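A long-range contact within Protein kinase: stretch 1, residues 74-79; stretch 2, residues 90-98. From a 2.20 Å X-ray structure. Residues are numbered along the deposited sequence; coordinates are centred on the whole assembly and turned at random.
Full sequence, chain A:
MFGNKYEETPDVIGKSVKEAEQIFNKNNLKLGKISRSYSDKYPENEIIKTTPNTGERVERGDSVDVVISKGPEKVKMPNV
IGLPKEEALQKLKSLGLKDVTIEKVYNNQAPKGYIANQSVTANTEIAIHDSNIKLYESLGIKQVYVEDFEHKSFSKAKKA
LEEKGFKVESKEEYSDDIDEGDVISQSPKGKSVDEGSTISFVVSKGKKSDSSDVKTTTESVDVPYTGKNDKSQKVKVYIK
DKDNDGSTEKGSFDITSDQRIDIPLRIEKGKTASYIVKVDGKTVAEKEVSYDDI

Stretch 1 (74-79) KVKMPN
Stretch 2 (90-98) QKLKSLGLK

No hydrogen bond crosses this contact: the 337 Å² buried between the two stretches, both sides summed, rests mainly on apolar side-chain packing, with two carbon-to-carbonyl contacts. Lys74 to Lys76 are extended (Val75 phi/psi -133/166), and Met77 and Pro78 continue as loop at -61/124 and -74/161. In the second stretch Gln90 to Lys93 are helical, in a helix that begins earlier in the chain, and Lys93 to Gly96 form a type I turn, with Gly96 at 82/9, a positive phi that favours glycine. Leu97 N donates to Leu92 O at 3.0 Å, and Ser94 OG (chi1 82°) to Lys91 O at 2.9 Å.

The register runs antiparallel: CA of Val75 lies 7.0 Å from CA of Leu95, and CA of Pro78 7.2 Å from CA of Leu92. The CA-to-CB bond of Val75 (m) points toward the second stretch, its CG1 3.6 Å from Leu95 O and its CG2 3.7 Å from Leu97 CD1. That of Pro78, C-gamma endo, also points toward it; Pro78 CG sits 3.8 Å from Leu92 CD2, its CD 3.8 Å from Leu95 CD1, and its CB 4.0 Å from Lys91 CG. Met77 starts away, but chi angles t, p, t return CE to 3.6 Å from Leu92 CD2. Leu92, Leu95 and Leu97 all adopt mt. Leu95 CD1 also packs 3.5 Å from Lys76 O, although the CA-to-CB bond of Lys76 points away.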

# COMPACT_ATOMS: atom_id res chain seq x y z
N LYS A 74 19.19 2.19 26.95
CA LYS A 74 18.54 1.88 25.67
C LYS A 74 17.30 0.99 25.81
O LYS A 74 17.14 0.29 26.81
CB LYS A 74 19.53 1.21 24.70
CG LYS A 74 20.79 2.05 24.39
CD LYS A 74 21.66 1.39 23.33
CE LYS A 74 22.78 2.31 22.89
NZ LYS A 74 23.70 1.69 21.89
N VAL A 75 16.42 1.02 24.80
CA VAL A 75 15.28 0.09 24.69
C VAL A 75 15.17 -0.50 23.29
O VAL A 75 15.81 -0.03 22.34
CB VAL A 75 13.91 0.76 25.01
CG1 VAL A 75 13.68 0.89 26.51
CG2 VAL A 75 13.77 2.10 24.31
N LYS A 76 14.37 -1.55 23.15
CA LYS A 76 13.98 -2.08 21.85
C LYS A 76 12.87 -1.21 21.25
O LYS A 76 11.81 -1.03 21.86
CB LYS A 76 13.52 -3.54 21.98
CG LYS A 76 14.48 -4.60 21.40
CD LYS A 76 16.00 -4.33 21.59
CE LYS A 76 16.54 -4.60 23.02
NZ LYS A 76 16.84 -3.33 23.79
N MET A 77 13.13 -0.65 20.07
CA MET A 77 12.10 0.11 19.36
C MET A 77 10.91 -0.81 19.04
O MET A 77 11.09 -1.86 18.40
CB MET A 77 12.66 0.75 18.09
CG MET A 77 11.65 1.64 17.33
SD MET A 77 11.38 3.22 18.13
CE MET A 77 9.92 3.84 17.27
N PRO A 78 9.71 -0.41 19.50
CA PRO A 78 8.49 -1.15 19.19
C PRO A 78 8.05 -0.93 17.73
O PRO A 78 8.48 0.03 17.08
CB PRO A 78 7.47 -0.56 20.15
CG PRO A 78 7.94 0.84 20.37
CD PRO A 78 9.43 0.78 20.33
N ASN A 79 7.20 -1.83 17.23
CA ASN A 79 6.61 -1.70 15.89
C ASN A 79 5.25 -1.04 16.07
O ASN A 79 4.35 -1.61 16.72
CB ASN A 79 6.47 -3.08 15.23
CG ASN A 79 6.07 -3.00 13.76
OD1 ASN A 79 4.90 -3.14 13.43
ND2 ASN A 79 7.04 -2.79 12.88
N GLN A 90 1.58 6.26 23.03
CA GLN A 90 1.49 5.56 24.31
C GLN A 90 2.50 4.42 24.36
O GLN A 90 3.30 4.35 25.29
CB GLN A 90 0.06 5.07 24.57
CG GLN A 90 -0.93 6.20 24.97
CD GLN A 90 -2.42 5.74 25.06
OE1 GLN A 90 -2.75 4.58 24.80
NE2 GLN A 90 -3.31 6.68 25.43
N LYS A 91 2.50 3.55 23.35
CA LYS A 91 3.43 2.41 23.27
C LYS A 91 4.89 2.85 23.33
O LYS A 91 5.76 2.09 23.79
CB LYS A 91 3.18 1.62 21.98
CG LYS A 91 3.99 0.33 21.85
CD LYS A 91 3.26 -0.86 22.47
CE LYS A 91 4.23 -2.00 22.82
NZ LYS A 91 3.53 -3.12 23.54
N LEU A 92 5.17 4.06 22.85
CA LEU A 92 6.50 4.65 22.92
C LEU A 92 6.83 5.17 24.32
O LEU A 92 7.90 4.86 24.87
CB LEU A 92 6.67 5.74 21.86
CG LEU A 92 6.97 5.19 20.46
CD1 LEU A 92 6.74 6.23 19.37
CD2 LEU A 92 8.39 4.66 20.40
N LYS A 93 5.90 5.94 24.90
CA LYS A 93 6.02 6.42 26.28
C LYS A 93 6.21 5.27 27.26
O LYS A 93 7.08 5.34 28.13
CB LYS A 93 4.80 7.25 26.69
CG LYS A 93 5.01 8.76 26.67
CD LYS A 93 3.77 9.51 27.19
CE LYS A 93 3.75 9.65 28.72
NZ LYS A 93 2.60 10.48 29.22
N SER A 94 5.42 4.21 27.09
CA SER A 94 5.48 3.03 27.94
C SER A 94 6.90 2.45 28.06
O SER A 94 7.17 1.63 28.95
CB SER A 94 4.46 1.97 27.48
OG SER A 94 4.93 1.18 26.39
N LEU A 95 7.79 2.88 27.18
CA LEU A 95 9.19 2.47 27.23
C LEU A 95 10.13 3.64 27.55
O LEU A 95 11.35 3.49 27.47
CB LEU A 95 9.60 1.80 25.91
CG LEU A 95 8.78 0.61 25.41
CD1 LEU A 95 9.35 0.09 24.09
CD2 LEU A 95 8.70 -0.51 26.45
N GLY A 96 9.55 4.78 27.91
CA GLY A 96 10.32 5.99 28.23
C GLY A 96 10.74 6.80 27.02
O GLY A 96 11.52 7.74 27.15
N LEU A 97 10.23 6.43 25.84
CA LEU A 97 10.51 7.15 24.59
C LEU A 97 9.53 8.31 24.39
O LEU A 97 8.41 8.12 23.92
CB LEU A 97 10.47 6.20 23.39
CG LEU A 97 11.52 5.09 23.36
CD1 LEU A 97 11.11 3.93 22.47
CD2 LEU A 97 12.89 5.64 22.97
N LYS A 98 9.97 9.52 24.75
CA LYS A 98 9.10 10.69 24.75
C LYS A 98 9.48 11.78 23.74
O LYS A 98 8.69 12.69 23.49
CB LYS A 98 9.00 11.26 26.18
CG LYS A 98 8.65 10.21 27.25
CD LYS A 98 8.36 10.83 28.63
CE LYS A 98 8.50 9.79 29.76
NZ LYS A 98 7.69 8.53 29.55